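Local coordinates for protein exotoxin A (Pseudomonas aeruginosa, PDB 1IKP) that uses NAD to ADP-ribosylate, probably, elongation factor 2 of the host cell, which would stop protein synthesis, at residues Ser188-Gly193 with Pro268-Thr273; Leu401-Asp406 with Leu422-Arg427; Asp6-Cys11 with Val227-Pro232; Phe116-Asn121 with Asp200-Val205; Val195-Asp200 with Gln212-Asp217. The protein carries 2 engineered substitutions. All coordinates share one frame; numbering follows the deposited sequence.

In the fold
Contact 4 is buried. Contacts 1 and 5 are partly buried, and contacts 2 and 3 lie at the surface. Contacts 3, 4 and 5 fall within the binding region, and contacts 3 and 4 reach the same large sheet. Contact 4 is apolar, contact 5 adds a disulfide, and contact 3 joins an indole to a methyl group. Contacts 4 and 5 share Asp200 and touch where Leu202 meets Leu196. Contact 1 leads from the binding to the targeting region through a carboxylate and a water, and touches contact 5. Contact 2, at a helix of the catalytic region, is likewise polar and hydrated; its centre is about 46 Å from that of contact 3.

Contact 1. Residues Ser188-Gly193 with Pro268-Thr273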
# COMPACT_ATOMS: atom_id res chain seq x y z
N SER A 188 2.02 -10.44 5.92
CA SER A 188 1.56 -9.08 5.65
C SER A 188 2.62 -8.00 5.87
O SER A 188 2.69 -7.04 5.10
CB SER A 188 0.31 -8.76 6.49
OG SER A 188 0.57 -8.97 7.86
N GLU A 189 3.45 -8.14 6.89
CA GLU A 189 4.47 -7.14 7.16
C GLU A 189 5.48 -7.02 6.02
O GLU A 189 5.94 -5.93 5.70
CB GLU A 189 5.20 -7.46 8.47
CG GLU A 189 4.31 -7.46 9.73
CD GLU A 189 3.64 -8.80 10.02
OE1 GLU A 189 3.70 -9.73 9.19
OE2 GLU A 189 3.04 -8.92 11.12
N TRP A 190 5.79 -8.16 5.41
CA TRP A 190 6.75 -8.24 4.30
C TRP A 190 6.42 -7.28 3.17
O TRP A 190 7.30 -6.68 2.57
CB TRP A 190 6.79 -9.69 3.80
CG TRP A 190 7.65 -9.94 2.60
CD1 TRP A 190 7.26 -9.99 1.28
CD2 TRP A 190 9.06 -10.19 2.59
NE1 TRP A 190 8.33 -10.26 0.47
CE2 TRP A 190 9.45 -10.38 1.25
CE3 TRP A 190 10.05 -10.26 3.60
CZ2 TRP A 190 10.77 -10.64 0.89
CZ3 TRP A 190 11.36 -10.52 3.24
CH2 TRP A 190 11.71 -10.71 1.89
N ALA A 191 5.14 -7.09 2.91
CA ALA A 191 4.71 -6.22 1.81
C ALA A 191 4.46 -4.77 2.22
O ALA A 191 4.20 -3.91 1.37
CB ALA A 191 3.46 -6.82 1.16
N SER A 192 4.55 -4.47 3.51
CA SER A 192 4.29 -3.11 3.97
C SER A 192 5.48 -2.49 4.65
O SER A 192 6.56 -3.05 4.66
CB SER A 192 3.12 -3.11 4.97
OG SER A 192 3.54 -3.70 6.20
N GLY A 193 5.27 -1.30 5.22
CA GLY A 193 6.36 -0.63 5.90
C GLY A 193 6.80 -1.41 7.13
O GLY A 193 7.92 -1.22 7.61
N PRO A 268 -2.16 -8.55 -1.64
CA PRO A 268 -0.87 -7.88 -1.81
C PRO A 268 -0.57 -7.52 -3.26
O PRO A 268 -0.81 -8.32 -4.17
CB PRO A 268 0.14 -8.90 -1.26
CG PRO A 268 -0.67 -9.71 -0.32
CD PRO A 268 -1.99 -9.87 -1.02
N LEU A 269 -0.05 -6.32 -3.47
CA LEU A 269 0.30 -5.86 -4.79
C LEU A 269 1.27 -6.83 -5.46
O LEU A 269 1.09 -7.20 -6.63
CB LEU A 269 0.92 -4.47 -4.72
CG LEU A 269 1.30 -3.83 -6.05
CD1 LEU A 269 0.03 -3.40 -6.77
CD2 LEU A 269 2.18 -2.62 -5.82
N GLU A 270 2.28 -7.29 -4.72
CA GLU A 270 3.28 -8.19 -5.28
C GLU A 270 2.77 -9.59 -5.67
O GLU A 270 3.49 -10.37 -6.29
CB GLU A 270 4.50 -8.26 -4.34
CG GLU A 270 4.19 -8.79 -2.95
CD GLU A 270 5.35 -8.57 -1.96
OE1 GLU A 270 5.86 -9.57 -1.45
OE2 GLU A 270 5.72 -7.41 -1.70
N THR A 271 1.52 -9.90 -5.34
CA THR A 271 0.95 -11.17 -5.73
C THR A 271 0.78 -11.14 -7.26
O THR A 271 0.89 -12.16 -7.94
CB THR A 271 -0.41 -11.37 -5.06
OG1 THR A 271 -0.20 -11.68 -3.68
CG2 THR A 271 -1.20 -12.48 -5.74
N PHE A 272 0.57 -9.94 -7.78
CA PHE A 272 0.37 -9.78 -9.22
C PHE A 272 1.64 -9.71 -10.07
O PHE A 272 1.56 -9.68 -11.31
CB PHE A 272 -0.51 -8.56 -9.46
CG PHE A 272 -1.87 -8.70 -8.84
CD1 PHE A 272 -2.83 -9.52 -9.42
CD2 PHE A 272 -2.15 -8.10 -7.62
CE1 PHE A 272 -4.07 -9.74 -8.80
CE2 PHE A 272 -3.39 -8.31 -6.98
CZ PHE A 272 -4.35 -9.14 -7.58
N THR A 273 2.79 -9.68 -9.42
CA THR A 273 4.07 -9.66 -10.13
C THR A 273 4.76 -11.01 -9.96
O THR A 273 5.91 -11.19 -10.40
CB THR A 273 5.01 -8.54 -9.60
OG1 THR A 273 5.00 -8.53 -8.17
CG2 THR A 273 4.57 -7.18 -10.13
O HOH W 1 5.16 -4.57 -1.48
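Glu270 points its carboxylate at Trp190 and Ala191, and each of its oxygens has a different job. OE1 lies in the plane of the indole, at the pyrrole edge. It is 3.1 Å from Trp190 CD1 and 3.2 Å from Trp190 NE1. The carboxylate stands almost upright to the ring, with the two planes 82° apart. Asn112 completes this end of the contact. Its OD1 accepts from Trp190 NE1, and its ND2 donates to Glu270 OE1.

The torsions explain the reach. Trp190 has CG anti to the backbone N (chi1 176°), which swings the indole out from the short helix 188-191. Glu270 places CG between its backbone N and carbonyl carbon (chi1 61°), and the chain then runs extended to the carboxylate.

The contact spans two parts of the toxin. Helix 188-191 belongs to the binding region, a member of the concanavalin clan. The 3-10 turn 269-271 belongs to the targeting region, in the loop closed by the disulfide Cys265-Cys287. This is the loop in which host furin is thought to cut the toxin.

OE2 of Glu270 faces the other way. It packs 3.7 Å from Ala191 CB and forms a salt bridge with Lys114. A water also joins the two segments. It donates to Glu270 OE2 at 2.9 Å and to Ala191 O at 3.1 Å. Lys114 in particular would be expected to favour the charged form of Glu270.

Contact 2. Residues Leu401-Asp406 with Leu422-Arg427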
# COMPACT_ATOMS: atom_id res chain seq x y z
N LEU A 401 -10.66 -4.76 14.23
CA LEU A 401 -11.84 -5.62 14.29
C LEU A 401 -11.90 -6.41 15.59
O LEU A 401 -12.96 -6.91 15.93
CB LEU A 401 -11.85 -6.60 13.12
CG LEU A 401 -11.94 -5.98 11.73
CD1 LEU A 401 -11.84 -7.08 10.67
CD2 LEU A 401 -13.26 -5.24 11.60
N GLY A 402 -10.78 -6.51 16.29
CA GLY A 402 -10.76 -7.26 17.54
C GLY A 402 -10.92 -8.76 17.35
O GLY A 402 -10.78 -9.28 16.24
N ASP A 403 -11.20 -9.46 18.44
CA ASP A 403 -11.36 -10.91 18.37
C ASP A 403 -12.77 -11.29 17.97
O ASP A 403 -13.70 -10.49 18.04
CB ASP A 403 -11.03 -11.54 19.72
CG ASP A 403 -9.65 -11.17 20.21
OD1 ASP A 403 -8.66 -11.54 19.54
OD2 ASP A 403 -9.56 -10.50 21.26
N GLY A 404 -12.93 -12.53 17.52
CA GLY A 404 -14.25 -12.98 17.14
C GLY A 404 -14.34 -13.73 15.83
O GLY A 404 -15.43 -14.18 15.44
N GLY A 405 -13.22 -13.85 15.14
CA GLY A 405 -13.22 -14.57 13.88
C GLY A 405 -13.20 -13.70 12.64
O GLY A 405 -13.30 -12.47 12.72
N ASP A 406 -13.09 -14.33 11.47
CA ASP A 406 -13.01 -13.60 10.22
C ASP A 406 -14.25 -12.78 9.95
O ASP A 406 -15.37 -13.25 10.17
CB ASP A 406 -12.82 -14.54 9.02
CG ASP A 406 -11.54 -15.36 9.09
OD1 ASP A 406 -10.66 -15.06 9.92
OD2 ASP A 406 -11.44 -16.31 8.28
N LEU A 422 -18.47 -4.79 18.18
CA LEU A 422 -18.38 -3.38 17.77
C LEU A 422 -17.95 -2.50 18.94
O LEU A 422 -17.05 -1.65 18.80
CB LEU A 422 -19.73 -2.91 17.23
CG LEU A 422 -19.89 -1.38 17.11
CD1 LEU A 422 -18.83 -0.78 16.14
CD2 LEU A 422 -21.29 -1.06 16.62
N LEU A 423 -18.54 -2.72 20.12
CA LEU A 423 -18.15 -1.92 21.27
C LEU A 423 -16.67 -2.07 21.60
O LEU A 423 -16.00 -1.09 21.94
CB LEU A 423 -19.00 -2.25 22.50
CG LEU A 423 -20.51 -2.03 22.30
CD1 LEU A 423 -21.23 -2.29 23.64
CD2 LEU A 423 -20.80 -0.61 21.83
N GLN A 424 -16.15 -3.30 21.51
CA GLN A 424 -14.73 -3.52 21.77
C GLN A 424 -13.88 -2.76 20.72
O GLN A 424 -12.87 -2.12 21.05
CB GLN A 424 -14.42 -5.02 21.70
CG GLN A 424 -12.93 -5.37 21.79
CD GLN A 424 -12.65 -6.86 21.58
OE1 GLN A 424 -13.09 -7.46 20.59
NE2 GLN A 424 -11.92 -7.45 22.51
N ALA A 425 -14.28 -2.86 19.46
CA ALA A 425 -13.56 -2.22 18.38
C ALA A 425 -13.56 -0.70 18.56
O ALA A 425 -12.54 -0.04 18.35
CB ALA A 425 -14.20 -2.60 17.06
N HIS A 426 -14.72 -0.16 18.95
CA HIS A 426 -14.86 1.28 19.18
C HIS A 426 -13.90 1.72 20.30
O HIS A 426 -13.25 2.76 20.17
CB HIS A 426 -16.31 1.57 19.54
CG HIS A 426 -16.59 3.02 19.78
ND1 HIS A 426 -16.74 3.94 18.76
CD2 HIS A 426 -16.73 3.72 20.93
CE1 HIS A 426 -16.94 5.14 19.27
NE2 HIS A 426 -16.94 5.03 20.59
N ARG A 427 -13.79 0.93 21.36
CA ARG A 427 -12.89 1.27 22.47
C ARG A 427 -11.44 1.25 21.98
O ARG A 427 -10.64 2.12 22.34
CB ARG A 427 -13.07 0.27 23.62
CG ARG A 427 -14.43 0.33 24.29
CD ARG A 427 -14.76 -0.99 24.99
NE ARG A 427 -16.13 -1.00 25.51
CZ ARG A 427 -16.85 -2.10 25.70
NH1 ARG A 427 -16.33 -3.29 25.42
NH2 ARG A 427 -18.08 -2.01 26.18
O HOH W 2 -13.47 -5.83 18.50
O HOH W 3 -15.13 -9.13 20.28
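Gly402 and Asp403 lie in an irregular loop, with Gly402 at a positive phi, and they face the flank of helix 419-431 at Gln424. The side chain of Gln424 does most of the bridging. With CG set opposite the backbone N (chi1 173°) and no kink beyond it, this side chain spans the gap at full length.

OE1 is the atom that touches. It takes a weak hydrogen bond from Asp403 N, at 3.5 Å and bent to 139°. Gly402 brings its bare CA up to the same amide oxygen, with Gly402 CA 3.8 Å from Gln424 OE1.

Water does more than the direct bond. One water donates to Gln424 OE1 at 2.7 Å and to Asp403 O at 3.0 Å. A second lies between Gln424 OE1 and Leu401 O, but it has more acceptors within reach than protons. The other amide end is looser. Gln424 NE2 is 4.1 Å from Asp403 OD2, and the amide and carboxylate planes are turned 65° apart.

Arg421, nearly one turn earlier on the helix, strengthens the join. It hydrogen-bonds to the carbonyls of Leu401, Gly402 and Gly405. The arrangement is a hydrated surface packing, in which the glycine-rich loop 401-406 lies against a helix of the catalytic region of this ADP-ribosyltransferase.

Contact 3. Residues Asp6-Cys11 with Val227-Pro232; sequences DLWNEC and VLAGNP
Trp8 turns its indole toward Ala229 with CG anti to the carbonyl carbon, beside the backbone N (chi1 -65°). The second torsion, -30°, swings the benzene half of the indole over to the alanine. The methyl group then meets that half. Ala229 CB is 3.5 Å from Trp8 CE3 and 3.7 Å from Trp8 CD2.

The backbone comes in close as well. Gly230, which has a positive phi, brings its CA to 3.4 Å from Trp8 O in a CA-H...O contact, with an angle of 133° at the hydrogen.

Trp8 sits on the short helix 7-10. Asp6 is its N-cap. Asp6 OD1 accepts from Asn9 N at 3.2 Å, and Asp6 OD2 accepts from Asn9 ND2 at 2.7 Å. Both donors lie out of the carboxylate plane, and this carboxylate grips Asn9 through backbone and side chain together.

Across the contact, Leu228 and Ala229 both face Val172 in a classic beta bulge. The chain turns a corner there, at the end of strand 224-228. Trp8 also packs on Val172, on the neighbouring strand 164-176.

No conventional hydrogen bond crosses between the two segments. Between them the attraction is dispersion between indole and methyl, with a C-H...O contact beside it.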
# COMPACT_ATOMS: atom_id res chain seq x y z
N ASP A 6 36.82 -14.37 0.81
CA ASP A 6 35.80 -14.89 1.72
C ASP A 6 35.12 -13.69 2.37
O ASP A 6 35.60 -13.16 3.36
CB ASP A 6 36.46 -15.76 2.80
CG ASP A 6 35.46 -16.50 3.66
OD1 ASP A 6 34.35 -15.97 3.86
OD2 ASP A 6 35.78 -17.60 4.14
N LEU A 7 34.01 -13.28 1.78
CA LEU A 7 33.26 -12.12 2.25
C LEU A 7 32.93 -12.08 3.73
O LEU A 7 33.23 -11.10 4.43
CB LEU A 7 31.96 -12.00 1.44
CG LEU A 7 30.99 -10.88 1.80
CD1 LEU A 7 31.56 -9.54 1.41
CD2 LEU A 7 29.67 -11.14 1.07
N TRP A 8 32.33 -13.15 4.23
CA TRP A 8 31.94 -13.15 5.63
C TRP A 8 33.03 -13.33 6.65
O TRP A 8 32.85 -12.99 7.81
CB TRP A 8 30.83 -14.17 5.85
CG TRP A 8 29.61 -13.77 5.12
CD1 TRP A 8 29.21 -12.49 4.84
CD2 TRP A 8 28.61 -14.63 4.58
NE1 TRP A 8 28.03 -12.50 4.16
CE2 TRP A 8 27.63 -13.80 3.98
CE3 TRP A 8 28.43 -16.02 4.55
CZ2 TRP A 8 26.49 -14.31 3.35
CZ3 TRP A 8 27.30 -16.53 3.92
CH2 TRP A 8 26.34 -15.68 3.33
N ASN A 9 34.17 -13.86 6.23
CA ASN A 9 35.24 -14.03 7.18
C ASN A 9 36.23 -12.88 7.13
O ASN A 9 36.68 -12.40 8.17
CB ASN A 9 35.96 -15.36 6.95
CG ASN A 9 35.18 -16.53 7.51
OD1 ASN A 9 34.94 -16.61 8.72
ND2 ASN A 9 34.77 -17.45 6.64
N GLU A 10 36.52 -12.40 5.93
CA GLU A 10 37.49 -11.32 5.75
C GLU A 10 36.91 -9.92 5.85
O GLU A 10 37.62 -8.97 6.20
CB GLU A 10 38.18 -11.45 4.40
CG GLU A 10 39.04 -12.69 4.23
CD GLU A 10 39.30 -13.01 2.76
OE1 GLU A 10 39.47 -12.07 1.96
OE2 GLU A 10 39.35 -14.21 2.42
N CYS A 11 35.63 -9.77 5.53
CA CYS A 11 35.03 -8.45 5.56
C CYS A 11 34.02 -8.22 6.68
O CYS A 11 33.27 -7.24 6.64
CB CYS A 11 34.39 -8.17 4.19
SG CYS A 11 35.50 -8.44 2.76
N VAL A 227 22.59 -14.21 14.22
CA VAL A 227 23.58 -13.88 13.20
C VAL A 227 24.10 -15.24 12.72
O VAL A 227 24.52 -16.08 13.52
CB VAL A 227 24.78 -13.07 13.76
CG1 VAL A 227 25.87 -12.94 12.69
CG2 VAL A 227 24.31 -11.69 14.21
N LEU A 228 24.07 -15.46 11.41
CA LEU A 228 24.55 -16.73 10.87
C LEU A 228 26.01 -16.68 10.41
O LEU A 228 26.74 -17.67 10.50
CB LEU A 228 23.65 -17.17 9.70
CG LEU A 228 22.17 -17.44 10.02
CD1 LEU A 228 21.44 -17.81 8.73
CD2 LEU A 228 22.04 -18.58 11.03
N ALA A 229 26.44 -15.53 9.90
CA ALA A 229 27.82 -15.39 9.44
C ALA A 229 28.21 -13.92 9.44
O ALA A 229 27.36 -13.02 9.38
CB ALA A 229 27.98 -15.98 8.02
N GLY A 230 29.51 -13.67 9.52
CA GLY A 230 29.98 -12.30 9.52
C GLY A 230 29.55 -11.51 10.73
O GLY A 230 29.28 -12.06 11.80
N ASN A 231 29.46 -10.19 10.57
CA ASN A 231 29.07 -9.33 11.67
C ASN A 231 28.30 -8.12 11.16
O ASN A 231 28.88 -7.07 10.91
CB ASN A 231 30.31 -8.89 12.46
CG ASN A 231 29.97 -8.01 13.63
OD1 ASN A 231 29.05 -8.30 14.40
ND2 ASN A 231 30.71 -6.92 13.79
N PRO A 232 26.99 -8.27 10.99
CA PRO A 232 26.14 -7.18 10.51
C PRO A 232 26.21 -5.97 11.41
O PRO A 232 26.39 -6.08 12.63
CB PRO A 232 24.74 -7.80 10.49
CG PRO A 232 25.00 -9.27 10.31
CD PRO A 232 26.22 -9.52 11.16

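Contact 4. Residues Phe116-Asn121 with Asp200-Val205; sequences FIHELN and DQLDGV. Engineered in segment 200-205: Gln201 (natural residue Pro).
Leu202, His118 and Phe116 make a buried apolar contact between strand 112-120 of the large sheet in the binding region and a type II beta turn. The turn runs from Leu202 to Val205 and is closed by Val205 N donating to Leu202 O.

Leu202 contributes the most surface. Its forked end enters from the side opposite to the two rings. CG is anti to the carbonyl carbon (chi1 -65°), which carries both methyls to the strand.

His118 meets the fork at one corner of its imidazole. Leu202 CD1 sits in the ring plane, at the edge, 3.4 Å from His118 CE1. Leu202 CD2 comes closer to that carbon, at 3.2 Å, which is tight. Both methyls converge on His118 CE1 from one side.

Phe116 lies two residues earlier on the same side of the strand. It has the smallest share. Its chi1 of 59° holds the ring near that of His118. Leu196 packs on the same leucine methyl that Phe116 reaches, and Leu199 touches the phenyl ring. Leu202 CD1 rests against the end of that ring, 4.0 Å from Phe116 CE2 and 4.1 Å from Phe116 CZ.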
# COMPACT_ATOMS: atom_id res chain seq x y z
N PHE A 116 17.37 -2.73 -0.24
CA PHE A 116 17.35 -1.34 0.17
C PHE A 116 18.75 -0.85 0.54
O PHE A 116 19.66 -1.65 0.84
CB PHE A 116 16.35 -1.07 1.31
CG PHE A 116 16.59 -1.85 2.54
CD1 PHE A 116 15.96 -3.08 2.73
CD2 PHE A 116 17.42 -1.36 3.53
CE1 PHE A 116 16.17 -3.80 3.90
CE2 PHE A 116 17.62 -2.10 4.70
CZ PHE A 116 17.00 -3.30 4.88
N ILE A 117 18.90 0.46 0.47
CA ILE A 117 20.18 1.13 0.70
C ILE A 117 20.10 2.13 1.83
O ILE A 117 19.14 2.89 1.94
CB ILE A 117 20.59 1.90 -0.60
CG1 ILE A 117 20.68 0.97 -1.80
CG2 ILE A 117 21.89 2.66 -0.39
CD1 ILE A 117 21.66 -0.13 -1.66
N HIS A 118 21.12 2.14 2.68
CA HIS A 118 21.19 3.13 3.75
C HIS A 118 22.42 3.98 3.51
O HIS A 118 23.51 3.45 3.32
CB HIS A 118 21.30 2.47 5.13
CG HIS A 118 20.02 1.86 5.60
ND1 HIS A 118 19.97 0.86 6.56
CD2 HIS A 118 18.74 2.09 5.25
CE1 HIS A 118 18.72 0.51 6.76
NE2 HIS A 118 17.95 1.24 5.98
N GLU A 119 22.26 5.29 3.45
CA GLU A 119 23.44 6.14 3.29
C GLU A 119 23.91 6.47 4.71
O GLU A 119 23.11 6.71 5.60
CB GLU A 119 23.07 7.37 2.50
CG GLU A 119 22.52 6.96 1.13
CD GLU A 119 22.52 8.09 0.14
OE1 GLU A 119 21.43 8.53 -0.27
OE2 GLU A 119 23.63 8.54 -0.21
N LEU A 120 25.23 6.47 4.91
CA LEU A 120 25.79 6.71 6.24
C LEU A 120 26.66 7.96 6.26
O LEU A 120 27.39 8.23 5.30
CB LEU A 120 26.64 5.50 6.63
CG LEU A 120 25.97 4.13 6.45
CD1 LEU A 120 27.01 3.02 6.54
CD2 LEU A 120 24.88 3.93 7.51
N ASN A 121 26.59 8.72 7.35
CA ASN A 121 27.41 9.92 7.47
C ASN A 121 28.77 9.55 8.04
O ASN A 121 29.05 8.37 8.28
CB ASN A 121 26.74 11.00 8.35
CG ASN A 121 26.48 10.54 9.78
OD1 ASN A 121 27.15 9.65 10.30
ND2 ASN A 121 25.50 11.17 10.43
N ASP A 200 15.97 -6.65 13.29
CA ASP A 200 16.58 -6.15 14.52
C ASP A 200 17.61 -5.07 14.24
O ASP A 200 17.76 -4.13 15.02
CB ASP A 200 17.23 -7.31 15.27
CG ASP A 200 16.22 -8.34 15.74
OD1 ASP A 200 15.49 -8.90 14.89
OD2 ASP A 200 16.15 -8.59 16.96
N GLN A 201 18.30 -5.19 13.11
CA GLN A 201 19.31 -4.21 12.75
C GLN A 201 18.73 -2.82 12.55
O GLN A 201 19.47 -1.83 12.53
CB GLN A 201 20.04 -4.68 11.48
CG GLN A 201 20.90 -5.92 11.70
CD GLN A 201 21.30 -6.60 10.40
OE1 GLN A 201 21.79 -5.95 9.48
NE2 GLN A 201 21.09 -7.91 10.34
N LEU A 202 17.41 -2.73 12.42
CA LEU A 202 16.75 -1.46 12.22
C LEU A 202 15.70 -1.11 13.28
O LEU A 202 14.74 -0.37 13.01
CB LEU A 202 16.09 -1.43 10.83
CG LEU A 202 17.07 -1.50 9.66
CD1 LEU A 202 16.31 -1.32 8.36
CD2 LEU A 202 18.13 -0.41 9.81
N ASP A 203 15.89 -1.62 14.50
CA ASP A 203 14.93 -1.33 15.57
C ASP A 203 14.77 0.17 15.79
O ASP A 203 15.76 0.90 15.84
CB ASP A 203 15.37 -1.99 16.88
CG ASP A 203 15.25 -3.50 16.83
OD1 ASP A 203 14.21 -4.00 16.36
OD2 ASP A 203 16.20 -4.18 17.28
N GLY A 204 13.52 0.61 15.92
CA GLY A 204 13.25 2.02 16.15
C GLY A 204 12.98 2.87 14.91
O GLY A 204 12.42 3.96 15.01
N VAL A 205 13.36 2.37 13.75
CA VAL A 205 13.15 3.14 12.53
C VAL A 205 11.67 3.29 12.18
O VAL A 205 11.21 4.38 11.85
CB VAL A 205 13.90 2.51 11.33
CG1 VAL A 205 13.58 3.29 10.04
CG2 VAL A 205 15.41 2.53 11.58

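Contact 5. Residues Val195-Asp200 with Gln212-Asp217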
# COMPACT_ATOMS: atom_id res chain seq x y z
N VAL A 195 7.80 -4.24 7.36
CA VAL A 195 8.86 -5.22 7.12
C VAL A 195 10.09 -4.79 7.94
O VAL A 195 10.89 -5.64 8.38
CB VAL A 195 9.20 -5.33 5.59
CG1 VAL A 195 9.73 -3.99 5.04
CG2 VAL A 195 10.22 -6.42 5.37
N LEU A 196 10.21 -3.49 8.18
CA LEU A 196 11.34 -2.97 8.96
C LEU A 196 11.26 -3.44 10.41
O LEU A 196 12.27 -3.55 11.10
CB LEU A 196 11.40 -1.44 8.88
CG LEU A 196 11.57 -0.89 7.45
CD1 LEU A 196 11.79 0.60 7.51
CD2 LEU A 196 12.75 -1.58 6.76
N CYS A 197 10.05 -3.71 10.86
CA CYS A 197 9.81 -4.18 12.22
C CYS A 197 10.33 -5.60 12.42
O CYS A 197 10.50 -6.06 13.55
CB CYS A 197 8.31 -4.14 12.52
SG CYS A 197 7.57 -2.48 12.50
N LEU A 198 10.59 -6.31 11.33
CA LEU A 198 11.11 -7.68 11.43
C LEU A 198 12.64 -7.70 11.54
O LEU A 198 13.23 -8.74 11.86
CB LEU A 198 10.72 -8.50 10.20
CG LEU A 198 9.27 -8.49 9.76
CD1 LEU A 198 9.11 -9.43 8.60
CD2 LEU A 198 8.38 -8.91 10.91
N LEU A 199 13.26 -6.56 11.29
CA LEU A 199 14.72 -6.48 11.24
C LEU A 199 15.33 -5.83 12.47
O LEU A 199 15.23 -4.62 12.66
CB LEU A 199 15.11 -5.71 9.97
CG LEU A 199 14.39 -6.16 8.67
CD1 LEU A 199 14.77 -5.24 7.53
CD2 LEU A 199 14.76 -7.60 8.37
N ASP A 200 15.97 -6.65 13.29
CA ASP A 200 16.58 -6.15 14.52
C ASP A 200 17.61 -5.07 14.24
O ASP A 200 17.76 -4.13 15.02
CB ASP A 200 17.23 -7.31 15.27
CG ASP A 200 16.22 -8.34 15.74
OD1 ASP A 200 15.49 -8.90 14.89
OD2 ASP A 200 16.15 -8.59 16.96
N GLN A 212 4.37 5.75 14.79
CA GLN A 212 3.54 4.79 15.50
C GLN A 212 4.30 3.50 15.74
O GLN A 212 5.20 3.15 14.98
CB GLN A 212 2.28 4.49 14.68
CG GLN A 212 1.40 3.43 15.30
CD GLN A 212 -0.07 3.73 15.11
OE1 GLN A 212 -0.57 3.82 13.99
NE2 GLN A 212 -0.78 3.91 16.23
N ARG A 213 3.94 2.79 16.81
CA ARG A 213 4.58 1.53 17.20
C ARG A 213 4.37 0.44 16.16
O ARG A 213 3.37 0.46 15.45
CB ARG A 213 4.01 1.03 18.53
CG ARG A 213 4.24 1.92 19.73
CD ARG A 213 5.68 1.88 20.21
NE ARG A 213 5.78 2.21 21.63
CZ ARG A 213 5.33 3.34 22.18
NH1 ARG A 213 4.75 4.26 21.42
NH2 ARG A 213 5.46 3.53 23.48
N CYS A 214 5.30 -0.51 16.10
CA CYS A 214 5.17 -1.62 15.16
C CYS A 214 3.90 -2.40 15.45
O CYS A 214 3.22 -2.86 14.54
CB CYS A 214 6.38 -2.54 15.28
SG CYS A 214 7.86 -1.90 14.44
N ASN A 215 3.59 -2.55 16.74
CA ASN A 215 2.39 -3.27 17.18
C ASN A 215 2.17 -4.53 16.35
O ASN A 215 1.11 -4.71 15.74
CB ASN A 215 1.18 -2.35 17.08
CG ASN A 215 -0.09 -3.00 17.58
OD1 ASN A 215 -0.10 -3.63 18.65
ND2 ASN A 215 -1.17 -2.86 16.82
N LEU A 216 3.16 -5.41 16.33
CA LEU A 216 3.05 -6.64 15.56
C LEU A 216 2.15 -7.69 16.18
O LEU A 216 2.03 -7.80 17.41
CB LEU A 216 4.44 -7.28 15.37
CG LEU A 216 5.55 -6.48 14.69
CD1 LEU A 216 6.82 -7.32 14.67
CD2 LEU A 216 5.12 -6.12 13.27
N ASP A 217 1.50 -8.47 15.31
CA ASP A 217 0.66 -9.56 15.75
C ASP A 217 1.63 -10.58 16.34
O ASP A 217 2.83 -10.50 16.10
CB ASP A 217 -0.11 -10.15 14.57
CG ASP A 217 -1.30 -9.30 14.16
OD1 ASP A 217 -1.38 -8.12 14.58
OD2 ASP A 217 -2.16 -9.80 13.41
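Cys197 and Cys214 form a disulfide that ties together the two loops on either side of helix 205-210 in the binding region. The covalent link is the main interaction. Cys197 SG and Cys214 SG are 2.0 Å apart, and the torsion about the bond is -88°, close to the relaxed value and left-handed in sense. Both cysteines place SG anti to their carbonyl carbon (chi1 -64° and -78°). Their beta carbons approach to 3.7 Å, from Cys197 CB to Cys214 CB. Tyr206 of the enclosed helix packs on both cysteines.

The apolar contacts lie beside the bridge and centre on Leu216. Its two methyls divide the work. Leu216 CD2 presses on the methylene of the first cysteine, 3.8 Å from Cys197 CB. Leu216 CD1 is 4.0 Å from Cys197 O and extends toward Leu198. Asn215, between Cys214 and Leu216, has left-handed backbone angles. The chain bends there, and both neighbours then direct their side chains at the other loop.

The polar support comes from outside the two segments. No hydrogen bond passes directly between them. Lys194, just before residues 195-200, donates from its NZ to Cys214 O.

Leu216 also meets Glu189 of contact 1, while Leu198 packs on Trp220 of helix 218-221. The loosest touch between the loops is methyl to methyl, with Leu198 CD2 4.4 Å from Leu216 CD1.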